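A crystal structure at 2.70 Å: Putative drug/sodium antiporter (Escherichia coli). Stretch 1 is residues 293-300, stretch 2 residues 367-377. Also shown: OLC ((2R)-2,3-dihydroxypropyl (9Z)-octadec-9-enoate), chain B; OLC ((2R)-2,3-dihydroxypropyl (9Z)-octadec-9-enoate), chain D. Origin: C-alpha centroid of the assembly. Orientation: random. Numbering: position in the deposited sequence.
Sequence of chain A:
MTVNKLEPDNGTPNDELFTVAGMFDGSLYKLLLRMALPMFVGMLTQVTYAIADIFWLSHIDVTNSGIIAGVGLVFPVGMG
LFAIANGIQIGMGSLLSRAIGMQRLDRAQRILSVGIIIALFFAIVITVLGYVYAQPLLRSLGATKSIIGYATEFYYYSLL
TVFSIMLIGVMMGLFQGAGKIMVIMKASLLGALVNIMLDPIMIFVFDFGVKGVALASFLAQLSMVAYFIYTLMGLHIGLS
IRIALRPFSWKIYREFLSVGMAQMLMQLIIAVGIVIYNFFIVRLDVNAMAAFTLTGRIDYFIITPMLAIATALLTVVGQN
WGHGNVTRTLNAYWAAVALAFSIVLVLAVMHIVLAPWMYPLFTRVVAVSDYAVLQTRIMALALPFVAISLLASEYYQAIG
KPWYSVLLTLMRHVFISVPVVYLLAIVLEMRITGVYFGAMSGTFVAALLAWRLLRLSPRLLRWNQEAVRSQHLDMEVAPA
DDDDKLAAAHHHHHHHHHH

Stretch 1 (293-300) TLTGRIDY
Stretch 2 367-377: AVSDYAVLQTR

Helices inside a membrane protein often pack through a small apolar patch and a compact polar cluster linked by hydrogen bonds, and the contact between residues 293-300 and 367-377 of this putative antiporter is a worked example. Both stretches are helical throughout and belong to helices that extend beyond them at either end. Backbone bonds follow the i to i+4 pattern, as in Asp 299 N to Thr 295 O (2.7 Å) and Gln 375 N to Tyr 371 O (2.9 Å). The N-to-C directions differ by 35° (signed crossing angle -35°), and the axes approach to 9.8 Å. The register is set by Thr 295 and Ala 372, whose CA atoms lie 6.4 Å apart. The two stretches bury a modest 225 Å² between them.

The apolar part begins where Leu 294 (chi1 m, chi2 t) meets Val 368 (chi1 t), with Leu 294 CD1 3.8 Å from Val 368 CG1. Both CA-to-CB bonds point toward the opposing helix, so branched side chains can bridge the gap. At the next residue of the first helix, and one turn on in the second, smaller groups meet at the same separation: Thr 295 CG2 rests 3.8 Å from Ala 372 CB. The single methyl of Ala 372 suits this position, since it fills the space beside the threonine at the closest point of the register.

The polar part centres on Thr 295, which in the p rotamer (chi1 71°) turns its hydroxyl into a relay. Gln 375 NE2 donates a hydrogen bond to Thr 295 OG1 (2.7 Å, angle at the hydrogen 141°), and Thr 295 OG1 in turn donates to Asp 299 OD2 at 3.0 Å, one turn on in its own helix. Gln 375 reaches across with chi1 and chi2 both t and chi3 -97°; its OE1 is satisfied elsewhere in the structure. Asp 299 adopts m, with chi2 -41°.

A water completes the cluster. It donates to Asp 299 OD2 (2.6 Å from the water O) and to Thr 376 OG1 (3.0 Å), and accepts from Gln 375 NE2 (2.7 Å), thereby linking the carboxylate to the second helix, where Asp 299 OD2 and Gln 375 NE2 are themselves 3.7 Å apart. Thr 376 (chi1 m) projects sideways, its OG1 donating to its own helix at Ala 372 O (2.9 Å) while receiving the water's hydrogen. All four polar residues are buried, and the OLC of chain B lies against the cluster, its C7 3.5 Å from Asp 299 CG.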

# COMPACT_ATOMS: atom_id res chain seq x y z
N THR A 293 -9.71 -7.25 -14.96
CA THR A 293 -10.36 -7.62 -13.71
C THR A 293 -9.83 -8.97 -13.21
O THR A 293 -9.75 -9.22 -12.01
CB THR A 293 -11.91 -7.70 -13.86
OG1 THR A 293 -12.43 -6.42 -14.24
CG2 THR A 293 -12.54 -8.10 -12.54
N LEU A 294 -9.46 -9.85 -14.14
CA LEU A 294 -8.90 -11.14 -13.78
C LEU A 294 -7.41 -11.04 -13.37
O LEU A 294 -6.99 -11.65 -12.38
CB LEU A 294 -9.07 -12.13 -14.94
CG LEU A 294 -10.49 -12.61 -15.29
CD1 LEU A 294 -10.44 -13.51 -16.51
CD2 LEU A 294 -11.15 -13.35 -14.14
N THR A 295 -6.63 -10.27 -14.12
CA THR A 295 -5.19 -10.20 -13.87
C THR A 295 -4.85 -9.45 -12.58
O THR A 295 -3.86 -9.76 -11.92
CB THR A 295 -4.44 -9.52 -15.03
OG1 THR A 295 -4.73 -8.12 -15.06
CG2 THR A 295 -4.83 -10.15 -16.34
N GLY A 296 -5.69 -8.48 -12.24
CA GLY A 296 -5.42 -7.51 -11.19
C GLY A 296 -4.99 -8.03 -9.83
O GLY A 296 -3.99 -7.56 -9.30
N ARG A 297 -5.74 -8.96 -9.25
CA ARG A 297 -5.34 -9.47 -7.94
C ARG A 297 -3.96 -10.13 -8.07
O ARG A 297 -3.10 -9.90 -7.22
CB ARG A 297 -6.36 -10.47 -7.38
CG ARG A 297 -7.66 -9.88 -6.83
CD ARG A 297 -8.61 -10.99 -6.35
NE ARG A 297 -10.02 -10.73 -6.68
CZ ARG A 297 -11.01 -11.61 -6.52
NH1 ARG A 297 -10.75 -12.82 -6.04
NH2 ARG A 297 -12.25 -11.28 -6.85
N ILE A 298 -3.76 -10.91 -9.13
CA ILE A 298 -2.51 -11.64 -9.32
C ILE A 298 -1.34 -10.69 -9.58
O ILE A 298 -0.27 -10.85 -9.01
CB ILE A 298 -2.61 -12.66 -10.49
CG1 ILE A 298 -3.68 -13.71 -10.20
CG2 ILE A 298 -1.26 -13.36 -10.73
CD1 ILE A 298 -3.79 -14.74 -11.31
N ASP A 299 -1.56 -9.70 -10.43
CA ASP A 299 -0.53 -8.70 -10.69
C ASP A 299 -0.14 -8.02 -9.38
O ASP A 299 1.01 -7.62 -9.18
CB ASP A 299 -1.02 -7.67 -11.71
CG ASP A 299 -0.99 -8.21 -13.15
OD1 ASP A 299 0.01 -8.90 -13.50
OD2 ASP A 299 -1.95 -7.92 -13.92
N TYR A 300 -1.11 -7.93 -8.47
CA TYR A 300 -0.90 -7.28 -7.20
C TYR A 300 -0.06 -8.14 -6.23
O TYR A 300 0.85 -7.62 -5.57
CB TYR A 300 -2.23 -6.91 -6.55
CG TYR A 300 -2.00 -6.24 -5.22
CD1 TYR A 300 -1.66 -4.90 -5.17
CD2 TYR A 300 -2.03 -6.95 -4.04
CE1 TYR A 300 -1.40 -4.28 -3.96
CE2 TYR A 300 -1.77 -6.34 -2.82
CZ TYR A 300 -1.45 -5.00 -2.80
OH TYR A 300 -1.20 -4.38 -1.60
N ALA A 367 -11.81 -14.26 -25.95
CA ALA A 367 -11.29 -12.91 -26.12
C ALA A 367 -10.81 -12.38 -24.76
O ALA A 367 -9.81 -11.66 -24.69
CB ALA A 367 -12.35 -11.99 -26.72
N VAL A 368 -11.52 -12.73 -23.69
CA VAL A 368 -11.14 -12.26 -22.37
C VAL A 368 -9.86 -12.94 -21.85
O VAL A 368 -9.01 -12.28 -21.26
CB VAL A 368 -12.26 -12.45 -21.34
CG1 VAL A 368 -11.73 -12.29 -19.90
CG2 VAL A 368 -13.37 -11.46 -21.62
N SER A 369 -9.71 -14.24 -22.09
CA SER A 369 -8.50 -14.92 -21.65
C SER A 369 -7.34 -14.62 -22.62
O SER A 369 -6.17 -14.70 -22.24
CB SER A 369 -8.72 -16.44 -21.53
OG SER A 369 -8.39 -17.08 -22.75
N ASP A 370 -7.66 -14.25 -23.85
CA ASP A 370 -6.61 -13.82 -24.78
C ASP A 370 -6.04 -12.46 -24.40
O ASP A 370 -4.82 -12.25 -24.44
CB ASP A 370 -7.14 -13.77 -26.21
CG ASP A 370 -7.10 -15.12 -26.88
OD1 ASP A 370 -6.57 -16.08 -26.27
OD2 ASP A 370 -7.59 -15.22 -28.03
N TYR A 371 -6.91 -11.53 -24.04
CA TYR A 371 -6.48 -10.20 -23.64
C TYR A 371 -5.64 -10.27 -22.37
O TYR A 371 -4.64 -9.56 -22.24
CB TYR A 371 -7.69 -9.30 -23.42
CG TYR A 371 -8.12 -8.55 -24.65
CD1 TYR A 371 -7.20 -7.95 -25.49
CD2 TYR A 371 -9.48 -8.41 -24.96
CE1 TYR A 371 -7.60 -7.25 -26.61
CE2 TYR A 371 -9.89 -7.69 -26.07
CZ TYR A 371 -8.95 -7.12 -26.90
OH TYR A 371 -9.35 -6.41 -28.02
N ALA A 372 -6.05 -11.13 -21.45
CA ALA A 372 -5.35 -11.27 -20.19
C ALA A 372 -3.96 -11.85 -20.41
O ALA A 372 -3.01 -11.51 -19.69
CB ALA A 372 -6.15 -12.14 -19.24
N VAL A 373 -3.83 -12.72 -21.41
CA VAL A 373 -2.55 -13.33 -21.74
C VAL A 373 -1.66 -12.33 -22.49
O VAL A 373 -0.45 -12.25 -22.23
CB VAL A 373 -2.73 -14.63 -22.58
CG1 VAL A 373 -1.38 -15.14 -23.15
CG2 VAL A 373 -3.40 -15.72 -21.73
N LEU A 374 -2.26 -11.57 -23.40
CA LEU A 374 -1.51 -10.57 -24.17
C LEU A 374 -0.99 -9.42 -23.28
O LEU A 374 0.10 -8.89 -23.51
CB LEU A 374 -2.36 -10.02 -25.33
CG LEU A 374 -1.66 -8.99 -26.21
CD1 LEU A 374 -0.47 -9.56 -26.92
CD2 LEU A 374 -2.63 -8.38 -27.22
N GLN A 375 -1.79 -9.05 -22.28
CA GLN A 375 -1.47 -8.00 -21.33
C GLN A 375 -0.27 -8.42 -20.48
O GLN A 375 0.71 -7.67 -20.31
CB GLN A 375 -2.67 -7.70 -20.43
CG GLN A 375 -2.41 -6.64 -19.39
CD GLN A 375 -3.51 -6.49 -18.35
OE1 GLN A 375 -4.38 -5.63 -18.46
NE2 GLN A 375 -3.45 -7.31 -17.30
N THR A 376 -0.37 -9.63 -19.94
CA THR A 376 0.68 -10.18 -19.12
C THR A 376 1.96 -10.32 -19.92
O THR A 376 3.04 -9.94 -19.45
CB THR A 376 0.27 -11.54 -18.54
OG1 THR A 376 -0.89 -11.38 -17.71
CG2 THR A 376 1.43 -12.14 -17.73
N ARG A 377 1.85 -10.84 -21.14
CA ARG A 377 3.04 -11.06 -21.96
C ARG A 377 3.76 -9.76 -22.25
O ARG A 377 5.01 -9.71 -22.28
CB ARG A 377 2.67 -11.73 -23.27
CG ARG A 377 2.23 -13.18 -23.14
CD ARG A 377 2.58 -13.90 -24.41
NE ARG A 377 2.35 -15.33 -24.31
CZ ARG A 377 1.54 -16.01 -25.10
NH1 ARG A 377 0.86 -15.37 -26.05
NH2 ARG A 377 1.40 -17.32 -24.95
C18 OLC B . 2.27 0.63 -7.39
C10 OLC B . 3.16 -2.83 -15.42
C9 OLC B . 2.16 -3.47 -14.79
C17 OLC B . 2.34 -0.21 -8.65
C11 OLC B . 3.31 -1.32 -15.33
C8 OLC B . 1.50 -4.67 -15.45
C24 OLC B . -1.19 3.84 -17.41
C16 OLC B . 2.60 0.70 -9.83
C12 OLC B . 2.22 -0.69 -14.47
C7 OLC B . 0.45 -5.31 -14.56
C15 OLC B . 2.79 -0.12 -11.10
C13 OLC B . 2.84 0.39 -13.58
C6 OLC B . -0.83 -4.50 -14.55
C14 OLC B . 2.10 0.57 -12.27
C5 OLC B . -1.23 -4.12 -15.96
C4 OLC B . -2.16 -2.91 -15.91
C3 OLC B . -1.58 -1.83 -15.03
C2 OLC B . -2.24 -0.48 -15.29
C21 OLC B . -0.04 2.56 -15.60
C1 OLC B . -1.26 0.64 -14.96
C22 OLC B . -0.27 3.94 -16.21
O19 OLC B . -0.40 0.51 -14.10
O25 OLC B . -2.12 4.90 -17.37
O23 OLC B . -0.85 4.79 -15.24
O20 OLC B . -1.22 1.80 -15.75
C9 OLC D . 8.10 -12.12 -23.38
C8 OLC D . 7.17 -12.47 -24.53
C7 OLC D . 6.76 -13.93 -24.46
C6 OLC D . 5.79 -14.28 -25.58
C5 OLC D . 5.58 -15.79 -25.66
C4 OLC D . 4.85 -16.12 -26.95
C3 OLC D . 5.52 -17.26 -27.71
C2 OLC D . 4.80 -17.54 -29.02
C1 OLC D . 3.64 -18.50 -28.84
O HOH W 1 -1.32 -8.74 -16.33